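Local coordinates for protein esterase D (Cellvibrio japonicus, PDB 2W46) that binds glucuronate and calcium through this family 35 carbohydrate-binding module, one part of an enzyme probably involved in degrading plant cell walls, at residues F35-N40 / L125-S130; W48-T53 / G136-G141; G56-T61 / V106-G111. All blocks are in the same frame, centred on the assembly; numbering follows the deposited sequence.

Contact 1 of 3, residues F35-N40 / L125-S130. With NA (sodium ion), chain D; CA (calcium ion), chain C.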
loop_
_atom_site.group_PDB
_atom_site.type_symbol
_atom_site.label_atom_id
_atom_site.label_comp_id
_atom_site.label_asym_id
_atom_site.label_seq_id
_atom_site.Cartn_x
_atom_site.Cartn_y
_atom_site.Cartn_z
ATOM N N PHE A 35 10.967 -3.142 -0.284
ATOM C CA PHE A 35 9.535 -3.351 -0.517
ATOM C C PHE A 35 9.023 -4.140 0.677
ATOM O O PHE A 35 9.800 -4.851 1.359
ATOM C CB PHE A 35 9.288 -4.118 -1.841
ATOM C CG PHE A 35 10.137 -5.386 -2.012
ATOM C CD1 PHE A 35 9.746 -6.622 -1.454
ATOM C CD2 PHE A 35 11.319 -5.345 -2.752
ATOM C CE1 PHE A 35 10.559 -7.797 -1.647
ATOM C CE2 PHE A 35 12.092 -6.473 -2.935
ATOM C CZ PHE A 35 11.722 -7.694 -2.375
ATOM N N ALA A 36 7.729 -4.052 0.933
ATOM C CA ALA A 36 7.121 -4.853 1.999
ATOM C C ALA A 36 6.743 -6.226 1.465
ATOM O O ALA A 36 6.099 -6.339 0.417
ATOM C CB ALA A 36 5.893 -4.135 2.541
ATOM N N ASN A 37 7.145 -7.253 2.217
ATOM C CA ASN A 37 6.872 -8.655 1.935
ATOM C C ASN A 37 6.036 -9.187 3.101
ATOM O O ASN A 37 6.567 -9.444 4.162
ATOM C CB ASN A 37 8.209 -9.415 1.843
ATOM C CG ASN A 37 8.038 -10.905 1.628
ATOM O OD1 ASN A 37 6.922 -11.393 1.487
ATOM N ND2 ASN A 37 9.146 -11.640 1.596
ATOM N N THR A 38 4.728 -9.323 2.926
ATOM C CA THR A 38 3.864 -9.781 4.007
ATOM C C THR A 38 4.071 -11.251 4.369
ATOM O O THR A 38 4.476 -12.064 3.516
ATOM C CB THR A 38 2.361 -9.582 3.675
ATOM O OG1 THR A 38 2.060 -10.230 2.448
ATOM C CG2 THR A 38 2.011 -8.091 3.545
ATOM N N ASN A 39 3.769 -11.597 5.629
ATOM C CA ASN A 39 3.482 -12.996 5.972
ATOM C C ASN A 39 2.489 -13.594 4.958
ATOM O O ASN A 39 1.632 -12.885 4.435
ATOM C CB ASN A 39 2.847 -13.092 7.385
ATOM C CG ASN A 39 3.771 -12.574 8.473
ATOM O OD1 ASN A 39 4.985 -12.688 8.370
ATOM N ND2 ASN A 39 3.196 -12.011 9.516
ATOM N N ASN A 40 2.574 -14.902 4.738
ATOM C CA ASN A 40 1.571 -15.615 3.960
ATOM C C ASN A 40 0.380 -15.991 4.804
ATOM O O ASN A 40 0.252 -17.122 5.212
ATOM C CB ASN A 40 2.198 -16.857 3.304
ATOM C CG ASN A 40 3.507 -16.536 2.647
ATOM O OD1 ASN A 40 4.528 -17.182 2.900
ATOM N ND2 ASN A 40 3.501 -15.522 1.818
ATOM N N LEU A 125 -0.182 -10.560 0.625
ATOM C CA LEU A 125 -0.234 -9.582 -0.437
ATOM C C LEU A 125 0.873 -9.895 -1.450
ATOM O O LEU A 125 1.801 -10.654 -1.165
ATOM C CB LEU A 125 -0.023 -8.149 0.127
ATOM C CG LEU A 125 -1.134 -7.538 0.992
ATOM C CD1 LEU A 125 -0.665 -6.190 1.622
ATOM C CD2 LEU A 125 -2.359 -7.309 0.108
ATOM N N PRO A 126 0.813 -9.245 -2.613
ATOM C CA PRO A 126 2.018 -9.237 -3.453
ATOM C C PRO A 126 3.064 -8.409 -2.679
ATOM O O PRO A 126 2.735 -7.809 -1.650
ATOM C CB PRO A 126 1.568 -8.477 -4.681
ATOM C CG PRO A 126 0.419 -7.616 -4.219
ATOM C CD PRO A 126 -0.269 -8.397 -3.140
ATOM N N ASN A 127 4.303 -8.365 -3.145
ATOM C CA ASN A 127 5.298 -7.456 -2.563
ATOM C C ASN A 127 4.930 -6.009 -2.882
ATOM O O ASN A 127 4.608 -5.673 -4.040
ATOM C CB ASN A 127 6.689 -7.788 -3.106
ATOM C CG ASN A 127 7.176 -9.190 -2.665
ATOM O OD1 ASN A 127 8.098 -9.781 -3.281
ATOM N ND2 ASN A 127 6.585 -9.716 -1.579
ATOM N N ILE A 128 4.989 -5.147 -1.881
ATOM C CA ILE A 128 4.462 -3.788 -2.063
ATOM C C ILE A 128 5.618 -2.792 -2.020
ATOM O O ILE A 128 6.274 -2.639 -0.992
ATOM C CB ILE A 128 3.415 -3.402 -0.960
ATOM C CG1 ILE A 128 2.217 -4.400 -0.872
ATOM C CG2 ILE A 128 2.974 -1.979 -1.156
ATOM C CD1 ILE A 128 1.424 -4.575 -2.136
ATOM N N ASP A 129 5.885 -2.155 -3.157
ATOM C CA ASP A 129 7.022 -1.223 -3.271
ATOM C C ASP A 129 6.731 0.145 -2.629
ATOM O O ASP A 129 7.566 0.706 -1.897
ATOM C CB ASP A 129 7.358 -1.019 -4.753
ATOM C CG ASP A 129 8.548 -0.059 -4.972
ATOM O OD1 ASP A 129 9.508 -0.058 -4.167
ATOM O OD2 ASP A 129 8.551 0.654 -5.985
ATOM N N SER A 130 5.572 0.716 -2.940
ATOM C CA SER A 130 5.294 2.104 -2.534
ATOM C C SER A 130 3.790 2.414 -2.639
ATOM O O SER A 130 3.026 1.674 -3.305
ATOM C CB SER A 130 6.081 3.053 -3.438
ATOM O OG SER A 130 5.716 2.891 -4.823
HETATM NA NA NA D . 4.951 -12.368 1.064
HETATM CA CA CA C . 9.982 0.848 -1.892
HETATM O O HOH W 1 4.442 -10.112 0.005
HETATM O O HOH W 2 2.644 -12.740 1.016
HETATM O O HOH W 3 5.665 -14.511 1.035
HETATM O O HOH W 4 5.756 -12.479 -1.365
#

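Contact 2 of 3, residues W48-T53 / G136-G141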
loop_
_atom_site.group_PDB
_atom_site.type_symbol
_atom_site.label_atom_id
_atom_site.label_comp_id
_atom_site.label_asym_id
_atom_site.label_seq_id
_atom_site.Cartn_x
_atom_site.Cartn_y
_atom_site.Cartn_z
ATOM N N TRP A 48 0.004 2.649 6.277
ATOM C CA TRP A 48 0.625 3.947 6.136
ATOM C C TRP A 48 -0.280 4.949 6.829
ATOM O O TRP A 48 -1.433 4.636 7.188
ATOM C CB TRP A 48 0.652 4.343 4.674
ATOM C CG TRP A 48 1.357 3.407 3.699
ATOM C CD1 TRP A 48 2.639 3.490 3.301
ATOM C CD2 TRP A 48 0.757 2.344 2.941
ATOM N NE1 TRP A 48 2.906 2.516 2.337
ATOM C CE2 TRP A 48 1.759 1.800 2.117
ATOM C CE3 TRP A 48 -0.532 1.786 2.894
ATOM C CZ2 TRP A 48 1.508 0.753 1.238
ATOM C CZ3 TRP A 48 -0.775 0.739 2.010
ATOM C CH2 TRP A 48 0.232 0.231 1.207
ATOM N N ALA A 49 0.221 6.181 6.964
ATOM C CA ALA A 49 -0.586 7.244 7.532
ATOM C C ALA A 49 -0.379 8.487 6.702
ATOM O O ALA A 49 0.747 8.849 6.367
ATOM C CB ALA A 49 -0.260 7.515 8.984
ATOM N N ILE A 50 -1.490 9.147 6.408
ATOM C CA ILE A 50 -1.500 10.344 5.586
ATOM C C ILE A 50 -2.327 11.443 6.298
ATOM O O ILE A 50 -3.458 11.187 6.764
ATOM C CB ILE A 50 -2.175 10.010 4.227
ATOM C CG1 ILE A 50 -1.372 8.952 3.453
ATOM C CG2 ILE A 50 -2.354 11.254 3.357
ATOM C CD1 ILE A 50 -2.316 8.079 2.630
ATOM N N ASP A 51 -1.770 12.651 6.346
ATOM C CA ASP A 51 -2.512 13.828 6.825
ATOM C C ASP A 51 -3.005 14.594 5.588
ATOM O O ASP A 51 -2.217 14.908 4.701
ATOM C CB ASP A 51 -1.577 14.718 7.684
ATOM C CG ASP A 51 -2.302 15.908 8.275
ATOM O OD1 ASP A 51 -2.836 15.786 9.396
ATOM O OD2 ASP A 51 -2.369 16.934 7.591
ATOM N N ALA A 52 -4.305 14.875 5.537
ATOM C CA ALA A 52 -4.915 15.656 4.471
ATOM C C ALA A 52 -5.388 16.969 5.068
ATOM O O ALA A 52 -6.047 16.982 6.122
ATOM C CB ALA A 52 -6.117 14.890 3.867
ATOM N N THR A 53 -5.049 18.074 4.424
ATOM C CA THR A 53 -5.481 19.370 4.942
ATOM C C THR A 53 -6.973 19.629 4.727
ATOM O O THR A 53 -7.567 20.466 5.430
ATOM C CB THR A 53 -4.666 20.491 4.331
ATOM O OG1 THR A 53 -4.890 20.503 2.912
ATOM C CG2 THR A 53 -3.187 20.281 4.603
ATOM N N GLY A 136 -5.208 17.382 -3.554
ATOM C CA GLY A 136 -5.092 18.485 -2.565
ATOM C C GLY A 136 -3.712 18.455 -1.928
ATOM O O GLY A 136 -2.707 18.240 -2.618
ATOM N N THR A 137 -3.656 18.679 -0.617
ATOM C CA THR A 137 -2.406 18.743 0.128
ATOM C C THR A 137 -2.354 17.593 1.111
ATOM O O THR A 137 -3.149 17.522 2.037
ATOM C CB THR A 137 -2.241 20.087 0.876
ATOM O OG1 THR A 137 -2.230 21.141 -0.091
ATOM C CG2 THR A 137 -0.921 20.105 1.681
ATOM N N VAL A 138 -1.410 16.688 0.884
ATOM C CA VAL A 138 -1.272 15.502 1.708
ATOM C C VAL A 138 0.199 15.342 2.081
ATOM O O VAL A 138 1.096 15.575 1.254
ATOM C CB VAL A 138 -1.769 14.222 0.988
ATOM C CG1 VAL A 138 -3.322 14.198 0.941
ATOM C CG2 VAL A 138 -1.157 14.094 -0.427
ATOM N N ARG A 139 0.432 14.966 3.333
ATOM C CA ARG A 139 1.763 14.787 3.872
ATOM C C ARG A 139 1.733 13.532 4.731
ATOM O O ARG A 139 0.648 12.998 5.030
ATOM C CB ARG A 139 2.129 15.981 4.762
ATOM C CG ARG A 139 2.103 17.334 4.098
ATOM C CD ARG A 139 2.451 18.385 5.135
ATOM N NE ARG A 139 2.276 19.775 4.675
ATOM C CZ ARG A 139 1.169 20.508 4.849
ATOM N NH1 ARG A 139 0.092 19.995 5.431
ATOM N NH2 ARG A 139 1.140 21.758 4.411
ATOM N N ALA A 140 2.911 13.049 5.142
ATOM C CA ALA A 140 2.964 11.959 6.131
ATOM C C ALA A 140 2.117 12.252 7.360
ATOM O O ALA A 140 2.222 13.339 7.960
ATOM C CB ALA A 140 4.430 11.644 6.563
ATOM N N GLY A 141 1.291 11.272 7.741
ATOM C CA GLY A 141 0.481 11.362 8.960
ATOM C C GLY A 141 1.147 10.782 10.201
ATOM O O GLY A 141 2.360 10.595 10.248
HETATM O O HOH W 5 -1.248 17.820 5.268
HETATM O O HOH W 6 -6.119 19.059 0.962
#

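Contact 3 of 3, residues G56-T61 / V106-G111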
loop_
_atom_site.group_PDB
_atom_site.type_symbol
_atom_site.label_atom_id
_atom_site.label_comp_id
_atom_site.label_asym_id
_atom_site.label_seq_id
_atom_site.Cartn_x
_atom_site.Cartn_y
_atom_site.Cartn_z
ATOM N N GLY A 56 -11.661 14.956 0.860
ATOM C CA GLY A 56 -11.825 15.033 -0.588
ATOM C C GLY A 56 -11.273 13.789 -1.234
ATOM O O GLY A 56 -10.565 12.993 -0.568
ATOM N N ARG A 57 -11.594 13.613 -2.512
ATOM C CA ARG A 57 -11.181 12.373 -3.221
ATOM C C ARG A 57 -9.693 12.394 -3.508
ATOM O O ARG A 57 -9.161 13.408 -3.949
ATOM C CB ARG A 57 -11.923 12.197 -4.557
ATOM C CG ARG A 57 -13.428 12.051 -4.465
ATOM C CD ARG A 57 -13.829 10.689 -3.963
ATOM N NE ARG A 57 -13.791 9.633 -4.974
ATOM C CZ ARG A 57 -14.154 8.388 -4.702
ATOM N NH1 ARG A 57 -14.519 8.094 -3.472
ATOM N NH2 ARG A 57 -14.131 7.442 -5.626
ATOM N N ARG A 58 -9.037 11.255 -3.299
ATOM C CA ARG A 58 -7.642 11.069 -3.685
ATOM C C ARG A 58 -7.519 9.848 -4.600
ATOM O O ARG A 58 -8.341 8.928 -4.506
ATOM C CB ARG A 58 -6.780 10.840 -2.433
ATOM C CG ARG A 58 -6.169 12.112 -1.872
ATOM C CD ARG A 58 -7.221 12.948 -1.123
ATOM N NE ARG A 58 -6.601 14.162 -0.586
ATOM C CZ ARG A 58 -7.221 14.997 0.251
ATOM N NH1 ARG A 58 -8.455 14.703 0.690
ATOM N NH2 ARG A 58 -6.600 16.121 0.658
ATOM N N THR A 59 -6.496 9.838 -5.450
ATOM C CA THR A 59 -6.144 8.660 -6.220
ATOM C C THR A 59 -4.923 8.018 -5.573
ATOM O O THR A 59 -3.879 8.680 -5.403
ATOM C CB THR A 59 -5.883 8.991 -7.715
ATOM O OG1 THR A 59 -7.065 9.622 -8.291
ATOM C CG2 THR A 59 -5.529 7.663 -8.523
ATOM N N LEU A 60 -5.064 6.757 -5.190
ATOM C CA LEU A 60 -3.966 6.003 -4.601
ATOM C C LEU A 60 -3.386 5.097 -5.667
ATOM O O LEU A 60 -4.126 4.431 -6.402
ATOM C CB LEU A 60 -4.430 5.147 -3.405
ATOM C CG LEU A 60 -5.196 5.787 -2.246
ATOM C CD1 LEU A 60 -5.361 4.777 -1.066
ATOM C CD2 LEU A 60 -4.530 7.102 -1.808
ATOM N N THR A 61 -2.061 5.073 -5.755
ATOM C CA THR A 61 -1.393 4.178 -6.671
ATOM C C THR A 61 -0.437 3.272 -5.881
ATOM O O THR A 61 0.467 3.762 -5.161
ATOM C CB THR A 61 -0.574 4.960 -7.689
ATOM O OG1 THR A 61 -1.417 5.886 -8.364
ATOM C CG2 THR A 61 0.067 4.008 -8.747
ATOM N N VAL A 106 -10.278 6.989 -3.533
ATOM C CA VAL A 106 -10.794 6.858 -2.205
ATOM C C VAL A 106 -11.174 8.255 -1.724
ATOM O O VAL A 106 -10.731 9.256 -2.292
ATOM C CB VAL A 106 -9.740 6.265 -1.237
ATOM C CG1 VAL A 106 -9.268 4.844 -1.699
ATOM C CG2 VAL A 106 -8.534 7.224 -1.052
ATOM N N ASP A 107 -11.956 8.325 -0.659
ATOM C CA ASP A 107 -12.118 9.611 0.054
ATOM C C ASP A 107 -11.196 9.600 1.245
ATOM O O ASP A 107 -11.166 8.612 1.981
ATOM C CB ASP A 107 -13.556 9.771 0.511
ATOM C CG ASP A 107 -14.462 10.198 -0.620
ATOM O OD1 ASP A 107 -14.423 11.391 -1.019
ATOM O OD2 ASP A 107 -15.198 9.348 -1.102
ATOM N N LEU A 108 -10.443 10.680 1.422
ATOM C CA LEU A 108 -9.728 10.909 2.671
ATOM C C LEU A 108 -10.462 11.979 3.472
ATOM O O LEU A 108 -11.055 12.916 2.914
ATOM C CB LEU A 108 -8.275 11.338 2.425
ATOM C CG LEU A 108 -7.363 10.355 1.663
ATOM C CD1 LEU A 108 -5.938 10.929 1.646
ATOM C CD2 LEU A 108 -7.376 8.977 2.311
ATOM N N VAL A 109 -10.433 11.826 4.783
ATOM C CA VAL A 109 -10.969 12.849 5.715
ATOM C C VAL A 109 -9.904 13.908 6.033
ATOM O O VAL A 109 -8.708 13.638 5.930
ATOM C CB VAL A 109 -11.483 12.171 7.017
ATOM C CG1 VAL A 109 -12.436 11.023 6.680
ATOM C CG2 VAL A 109 -10.313 11.633 7.875
ATOM N N GLN A 110 -10.335 15.126 6.402
ATOM C CA GLN A 110 -9.384 16.154 6.844
ATOM C C GLN A 110 -8.674 15.594 8.081
ATOM O O GLN A 110 -9.316 14.988 8.953
ATOM C CB GLN A 110 -10.060 17.504 7.192
ATOM C CG GLN A 110 -9.041 18.611 7.376
ATOM C CD GLN A 110 -9.612 20.006 7.731
ATOM O OE1 GLN A 110 -10.815 20.192 7.881
ATOM N NE2 GLN A 110 -8.715 20.974 7.916
ATOM N N GLY A 111 -7.356 15.746 8.137
ATOM C CA GLY A 111 -6.623 15.204 9.275
ATOM C C GLY A 111 -6.005 13.855 8.995
ATOM O O GLY A 111 -5.653 13.546 7.839
#

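Contact 1 of 3, residues F35-N40 / L125-S130
Thr38 OG1 is engaged twice: it accepts the backbone N-H of Leu125, OG1 to N 2.9 Å, and donates to a water bound to the sodium ion. The same water donates a hydrogen bond to Leu125 O. Because OG1 sits between its own backbone N and carbonyl carbon (chi1 55°), the methyl CG2 is left to pack on Leu125 CD1 at 3.8 Å. Threonine suits the place, offering one polar and one apolar branch. The sodium takes Asn37 OD1 at 2.2 Å, Thr38 O at 2.5 Å and four waters; Asn37, Thr38 and Asn40 can also form a calcium site here. Asn37 ND2, at the other corner of the amide, is held by Asp24. Beside it and pointing the same way lies Asn127, its amide plane turned 61° from that of Asn37, while its ND2 makes weak bonds to two sodium-bound waters. These two asparagines and Arg72 belong to the glucuronate site of the β-sandwich module. Next along the strands, Ala36 and Ile128 form an antiparallel hydrogen-bonded pair with two reciprocal bonds, Ala36 N to Ile128 O being 2.8 Å. The small Ala36 suits a buried position, its methyl lying against Val46 and Ile23. The Phe35 side chain crosses that of Asn127 at a slant, with ring and amide planes 21° apart and CE1 3.6 Å from OD1. Further along, Asp129 binds the calcium ion through its backbone O and through OD1 at 2.5 Å, and its OD2 forms a salt bridge with Arg63.

Contact 2 of 3, residues W48-T53 / G136-G141
Thr53 carries OG1 between its backbone N and carbonyl carbon (chi1 62°), which turns CG2 toward Arg139, whose chain, extended from CG to NE, brings NH1 to 3.4 Å from that methyl. Thr53 OG1 lies against Thr137 CB and shares a water with Thr137 N. Thr137 CG2 lies over one face of the Arg139 guanidinium, near its rim. Asp51 and Arg139 stand on the same face of the sheet, yet OD2 and NH1 are 4.5 Å apart, too far for a salt bridge; one water bridges them, donating to Asp51 OD2 and accepting a weak bond from Arg139 NH1. Charged residues suit this side, where Arg139 is exposed and Asp51 partly so. Their backbones form an antiparallel hydrogen-bonded pair, Asp51 N to Arg139 O 2.8 Å. Gly141 N reaches Ala49 O at 2.8 Å from well above the carbonyl plane (62°), and the lack of a side chain lets its backbone lie close against Ile50. On the inner side Ile50 CG2 meets Val138 CB at 3.8 Å, two branched chains lying alongside each other. Both rest on Val133 of strand 127-134, in the other sheet of the β-sandwich, while strand 45-52 also pairs with strands 16-19 and 111-119.

Contact 3 of 3, residues G56-T61 / V106-G111
Arg57 and Asp107 face each other across two antiparallel strands of the four-stranded sheet in this β-sandwich, of which strand 99-108 is an outermost strand. They are a non-hydrogen-bonded pair with CA atoms 4.4 Å apart, and their side chains close a salt bridge, NH1 to OD2 2.8 Å. The carboxylate lies at the guanidinium's edge, but NH1 meets OD2 from above the carboxylate plane, the two planes standing 55° apart. Bends at chi2 and chi3 fold Arg57 back across the strand, so that Val106 backbone atoms lie over one face of its guanidinium. Long, flexible arginine and short aspartate suit this exposed surface.

On the other face the chains turn inward. Leu60 CG packs against Val106 CG2 at 3.8 Å, the side chains crossing at about a right angle, and from strand 74-78, in the other sheet, Leu76 packs against Leu60 and Ile78 against Val106. Arg58 lays its methylenes over Leu108, CD to CD1 3.7 Å, also nearly at a right angle. It is a buried arginine whose charged end is provided for: NE bonds to Gly135 O, and NH1 to Ser54 O and Gly56 O.

The backbone positions these groups. Arg58 N to Val106 O is 2.8 Å, and the return bond from Val106 N completes the pair. Gly56 has a positive phi of 155°, a conformation that suits glycine. Its carbonyl O accepts twice, Leu108 N at 3.1 Å and Arg58 NH1 at 3.0 Å arriving from opposite faces of the carbonyl plane.

How the contacts relate
Contact 1 lies on one side of the chain's centre, with the sodium, calcium and glucuronate sites; contacts 2 and 3 lie together on the other, away from the carbohydrate site. The centre of contact 1 is about 22 Å from each of theirs, whereas the centres of contacts 2 and 3 are about 9 Å apart. The latter two join directly: Ala52 O and Gly111 N, 2.7 Å apart, probably share a hydrogen bond, and Ala52 CB touches Arg58 NH2. Contact 1 reaches contact 2 through the core, where Ile128 CG2 packs on Trp48 CZ2 at 3.9 Å. Strands 127-134 and 56-65, neighbours in one sheet, connect contact 1 with contact 3.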